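Local coordinates for pilus tip adhesin Cpa (Streptococcus pyogenes, PDB 4C0Z), which forms part of the pilus tip and can attach covalently through reactive thioester bonds to host cell-surface targets, so mediating adhesion of the streptococcal pili, at residues 54-62 with 130-141. Residues are numbered along the deposited sequence; the frame is centred on the assembly and turned at random.
With SPD (spermidine), chain B.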
loop_
_atom_site.group_PDB
_atom_site.type_symbol
_atom_site.label_atom_id
_atom_site.label_comp_id
_atom_site.label_asym_id
_atom_site.label_seq_id
_atom_site.Cartn_x
_atom_site.Cartn_y
_atom_site.Cartn_z
ATOM N N TYR I 54 -2.308 3.213 -13.885
ATOM C CA TYR I 54 -1.618 3.432 -12.618
ATOM C C TYR I 54 -2.658 3.264 -11.530
ATOM O O TYR I 54 -3.823 3.630 -11.724
ATOM C CB TYR I 54 -0.942 4.822 -12.574
ATOM C CG TYR I 54 0.222 4.910 -13.539
ATOM C CD1 TYR I 54 1.483 4.442 -13.183
ATOM C CD2 TYR I 54 0.037 5.364 -14.849
ATOM C CE1 TYR I 54 2.544 4.450 -14.089
ATOM C CE2 TYR I 54 1.099 5.406 -15.761
ATOM C CZ TYR I 54 2.352 4.943 -15.377
ATOM O OH TYR I 54 3.418 5.005 -16.251
ATOM N N CYS I 55 -2.255 2.686 -10.404
ATOM C CA CYS I 55 -3.166 2.421 -9.306
ATOM C C CYS I 55 -3.177 3.504 -8.250
ATOM O O CYS I 55 -2.263 4.328 -8.180
ATOM C CB CYS I 55 -2.876 1.054 -8.690
ATOM S SG CYS I 55 -1.256 0.930 -7.905
ATOM N N PHE I 56 -4.199 3.454 -7.391
ATOM C CA PHE I 56 -4.347 4.259 -6.185
ATOM C C PHE I 56 -5.064 3.429 -5.128
ATOM O O PHE I 56 -5.546 2.351 -5.467
ATOM C CB PHE I 56 -4.941 5.643 -6.439
ATOM C CG PHE I 56 -6.341 5.768 -6.969
ATOM C CD1 PHE I 56 -6.596 5.654 -8.333
ATOM C CD2 PHE I 56 -7.378 6.166 -6.135
ATOM C CE1 PHE I 56 -7.877 5.879 -8.842
ATOM C CE2 PHE I 56 -8.662 6.388 -6.646
ATOM C CZ PHE I 56 -8.901 6.253 -7.996
ATOM N N ASN I 57 -5.099 3.891 -3.850
ATOM C CA ASN I 57 -5.602 3.193 -2.651
ATOM C C ASN I 57 -4.525 2.207 -2.207
ATOM O O ASN I 57 -4.622 1.003 -2.461
ATOM C CB ASN I 57 -6.936 2.480 -2.846
ATOM C CG ASN I 57 -8.033 3.332 -3.450
ATOM O OD1 ASN I 57 -8.477 3.101 -4.565
ATOM N ND2 ASN I 57 -8.512 4.302 -2.733
ATOM N N LEU I 58 -3.474 2.728 -1.560
ATOM C CA LEU I 58 -2.332 1.938 -1.103
ATOM C C LEU I 58 -2.665 0.810 -0.145
ATOM O O LEU I 58 -1.895 -0.139 -0.049
ATOM C CB LEU I 58 -1.256 2.847 -0.484
ATOM C CG LEU I 58 -0.483 3.747 -1.426
ATOM C CD1 LEU I 58 0.464 4.639 -0.633
ATOM C CD2 LEU I 58 0.296 2.922 -2.429
ATOM N N THR I 59 -3.774 0.905 0.584
ATOM C CA THR I 59 -4.113 -0.115 1.581
ATOM C C THR I 59 -4.966 -1.242 0.976
ATOM O O THR I 59 -5.328 -2.163 1.693
ATOM C CB THR I 59 -4.737 0.515 2.850
ATOM O OG1 THR I 59 -6.034 0.993 2.522
ATOM C CG2 THR I 59 -3.909 1.651 3.412
ATOM N N LYS I 60 -5.246 -1.190 -0.335
ATOM C CA LYS I 60 -6.015 -2.222 -1.054
ATOM C C LYS I 60 -5.095 -3.121 -1.869
ATOM O O LYS I 60 -3.896 -2.881 -1.883
ATOM C CB LYS I 60 -7.154 -1.606 -1.890
ATOM C CG LYS I 60 -8.190 -0.956 -0.973
ATOM C CD LYS I 60 -9.279 -0.287 -1.752
ATOM C CE LYS I 60 -10.326 0.221 -0.789
ATOM N NZ LYS I 60 -11.627 0.428 -1.472
ATOM N N HIS I 61 -5.629 -4.196 -2.473
ATOM C CA HIS I 61 -4.824 -5.172 -3.212
ATOM C C HIS I 61 -4.465 -4.693 -4.595
ATOM O O HIS I 61 -5.300 -4.115 -5.292
ATOM C CB HIS I 61 -5.566 -6.516 -3.359
ATOM C CG HIS I 61 -5.600 -7.360 -2.129
ATOM N ND1 HIS I 61 -4.534 -8.155 -1.772
ATOM C CD2 HIS I 61 -6.595 -7.528 -1.226
ATOM C CE1 HIS I 61 -4.893 -8.748 -0.644
ATOM N NE2 HIS I 61 -6.139 -8.424 -0.293
ATOM N N PHE I 62 -3.230 -5.022 -5.032
ATOM C CA PHE I 62 -2.793 -4.751 -6.400
ATOM C C PHE I 62 -3.687 -5.569 -7.345
ATOM O O PHE I 62 -4.064 -6.676 -6.976
ATOM C CB PHE I 62 -1.347 -5.277 -6.611
ATOM C CG PHE I 62 -0.225 -4.314 -6.292
ATOM C CD1 PHE I 62 -0.003 -3.197 -7.086
ATOM C CD2 PHE I 62 0.649 -4.566 -5.232
ATOM C CE1 PHE I 62 1.032 -2.308 -6.793
ATOM C CE2 PHE I 62 1.694 -3.695 -4.958
ATOM C CZ PHE I 62 1.877 -2.563 -5.748
ATOM N N THR I 130 6.701 7.130 -12.387
ATOM C CA THR I 130 5.370 7.675 -12.677
ATOM C C THR I 130 4.362 7.265 -11.594
ATOM O O THR I 130 3.644 8.122 -11.066
ATOM C CB THR I 130 4.917 7.290 -14.084
ATOM O OG1 THR I 130 5.975 7.570 -15.003
ATOM C CG2 THR I 130 3.645 8.021 -14.510
ATOM N N GLN I 131 4.344 5.969 -11.247
ATOM C CA GLN I 131 3.472 5.413 -10.215
ATOM C C GLN I 131 3.684 6.090 -8.858
ATOM O O GLN I 131 2.705 6.420 -8.181
ATOM C CB GLN I 131 3.625 3.888 -10.125
ATOM C CG GLN I 131 2.707 3.210 -9.085
ATOM C CD GLN I 131 1.254 3.344 -9.447
ATOM O OE1 GLN I 131 0.733 2.560 -10.230
ATOM N NE2 GLN I 131 0.575 4.365 -8.922
ATOM N N ASN I 132 4.957 6.308 -8.487
ATOM C CA ASN I 132 5.331 6.992 -7.253
ATOM C C ASN I 132 4.881 8.443 -7.239
ATOM O O ASN I 132 4.412 8.906 -6.209
ATOM C CB ASN I 132 6.816 6.832 -6.958
ATOM C CG ASN I 132 7.057 5.575 -6.151
ATOM O OD1 ASN I 132 7.122 5.629 -4.936
ATOM N ND2 ASN I 132 7.052 4.396 -6.780
ATOM N N ALA I 133 4.933 9.131 -8.394
ATOM C CA ALA I 133 4.443 10.502 -8.533
ATOM C C ALA I 133 2.896 10.522 -8.419
ATOM O O ALA I 133 2.340 11.394 -7.748
ATOM C CB ALA I 133 4.901 11.094 -9.855
ATOM N N ILE I 134 2.217 9.529 -9.014
ATOM C CA ILE I 134 0.759 9.363 -8.907
ATOM C C ILE I 134 0.326 9.169 -7.428
ATOM O O ILE I 134 -0.555 9.896 -6.952
ATOM C CB ILE I 134 0.246 8.210 -9.833
ATOM C CG1 ILE I 134 0.338 8.606 -11.362
ATOM C CG2 ILE I 134 -1.169 7.736 -9.441
ATOM C CD1 ILE I 134 -0.572 9.765 -11.829
ATOM N N TRP I 135 0.982 8.234 -6.710
ATOM C CA TRP I 135 0.703 7.936 -5.295
ATOM C C TRP I 135 0.881 9.142 -4.400
ATOM O O TRP I 135 0.149 9.267 -3.421
ATOM C CB TRP I 135 1.567 6.785 -4.771
ATOM C CG TRP I 135 1.155 5.433 -5.247
ATOM C CD1 TRP I 135 -0.109 5.007 -5.518
ATOM C CD2 TRP I 135 1.998 4.280 -5.361
ATOM N NE1 TRP I 135 -0.095 3.683 -5.857
ATOM C CE2 TRP I 135 1.185 3.209 -5.773
ATOM C CE3 TRP I 135 3.372 4.058 -5.182
ATOM C CZ2 TRP I 135 1.693 1.939 -6.015
ATOM C CZ3 TRP I 135 3.876 2.804 -5.435
ATOM C CH2 TRP I 135 3.041 1.752 -5.820
ATOM N N TYR I 136 1.848 10.030 -4.733
ATOM C CA TYR I 136 2.091 11.260 -3.997
ATOM C C TYR I 136 0.782 12.090 -3.953
ATOM O O TYR I 136 0.448 12.655 -2.916
ATOM C CB TYR I 136 3.238 12.061 -4.667
ATOM C CG TYR I 136 3.520 13.399 -4.024
ATOM C CD1 TYR I 136 4.283 13.491 -2.864
ATOM C CD2 TYR I 136 3.040 14.576 -4.583
ATOM C CE1 TYR I 136 4.552 14.725 -2.273
ATOM C CE2 TYR I 136 3.298 15.815 -3.998
ATOM C CZ TYR I 136 4.049 15.885 -2.840
ATOM O OH TYR I 136 4.293 17.095 -2.249
ATOM N N TYR I 137 0.033 12.125 -5.070
ATOM C CA TYR I 137 -1.214 12.889 -5.142
ATOM C C TYR I 137 -2.446 12.098 -4.727
ATOM O O TYR I 137 -3.274 12.627 -3.992
ATOM C CB TYR I 137 -1.404 13.512 -6.535
ATOM C CG TYR I 137 -0.476 14.685 -6.767
ATOM C CD1 TYR I 137 -0.740 15.932 -6.203
ATOM C CD2 TYR I 137 0.700 14.535 -7.497
ATOM C CE1 TYR I 137 0.138 17.002 -6.372
ATOM C CE2 TYR I 137 1.572 15.606 -7.698
ATOM C CZ TYR I 137 1.288 16.836 -7.133
ATOM O OH TYR I 137 2.172 17.866 -7.323
ATOM N N THR I 138 -2.583 10.863 -5.195
ATOM C CA THR I 138 -3.777 10.057 -4.919
ATOM C C THR I 138 -3.883 9.537 -3.485
ATOM O O THR I 138 -4.992 9.335 -2.986
ATOM C CB THR I 138 -3.846 8.875 -5.875
ATOM O OG1 THR I 138 -2.737 8.012 -5.635
ATOM C CG2 THR I 138 -3.932 9.294 -7.328
ATOM N N ASP I 139 -2.737 9.277 -2.847
ATOM C CA ASP I 139 -2.689 8.676 -1.517
ATOM C C ASP I 139 -1.879 9.476 -0.510
ATOM O O ASP I 139 -1.635 8.983 0.588
ATOM C CB ASP I 139 -2.122 7.258 -1.651
ATOM C CG ASP I 139 -3.119 6.290 -2.230
ATOM O OD1 ASP I 139 -3.187 6.181 -3.479
ATOM O OD2 ASP I 139 -3.896 5.702 -1.444
ATOM N N SER I 140 -1.478 10.701 -0.872
ATOM C CA SER I 140 -0.641 11.589 -0.049
ATOM C C SER I 140 0.602 10.837 0.474
ATOM O O SER I 140 0.950 10.952 1.656
ATOM C CB SER I 140 -1.447 12.239 1.082
ATOM O OG SER I 140 -2.563 12.955 0.583
ATOM N N SER I 141 1.239 10.015 -0.399
ATOM C CA SER I 141 2.424 9.270 0.020
ATOM C C SER I 141 3.574 10.229 0.298
ATOM O O SER I 141 3.754 11.219 -0.420
ATOM C CB SER I 141 2.800 8.176 -0.969
ATOM O OG SER I 141 3.408 8.724 -2.124
HETATM N N1 SPD B . 1.232 -4.033 2.593
HETATM C C2 SPD B . -0.039 -3.441 2.991
HETATM C C3 SPD B . -0.777 -2.874 1.766
HETATM C C4 SPD B . -0.650 -3.771 0.547
HETATM C C5 SPD B . -1.234 -2.987 -0.623
HETATM N N6 SPD B . -0.332 -2.972 -1.763
HETATM C C7 SPD B . -0.965 -2.359 -2.963
HETATM C C8 SPD B . -0.392 -0.923 -3.200
HETATM C C9 SPD B . -1.083 -0.264 -4.433
HETATM N N10 SPD B . -2.546 -0.367 -4.401
#
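Gln131 of helix 123-138 grips the backbone of Cys55, the cysteine of the Cys55-Gln204 thioester cross-link, where this N-terminal thioester domain sets a helix beside strand 51-56 of its antiparallel barrel. The Gln131 carboxamide makes two bonds to this one residue: OE1 accepts from Cys55 N through a lone pair, the donor lying in the plane of the side-chain carbonyl (3.0 Å), and NE2 donates to Cys55 O along a more bent path (2.9 Å). CG leaves anti to the backbone N (chi1 -178°) and the chain then bends at chi2, which turns the amide to the strand.

At the C-terminal end of the helix, the Asp139 carboxylate holds the type I beta turn from Asn57 to Lys60. OD1 takes Asn57 N on its syn lone pair (3.0 Å), whereas Leu58 N meets OD2 from above the carboxylate plane (3.0 Å).

Among the apolar contacts, Leu58 CD2 sits over the five-membered ring of Trp135, 3.5 Å from its centroid, while Gln131 CG lies against the opposite indole face. Thr130 CG2 packs over one face of the Tyr54 ring, whose OH bonds to Tyr110 O.

Spermidine lies in the pocket alongside, its C7 over one face of Phe62 and its N10 donating to Asn57 O. Cys55 SG meets the indole at its edge, with Trp135 CZ2 3.6 Å away and spermidine C9 3.7 Å away.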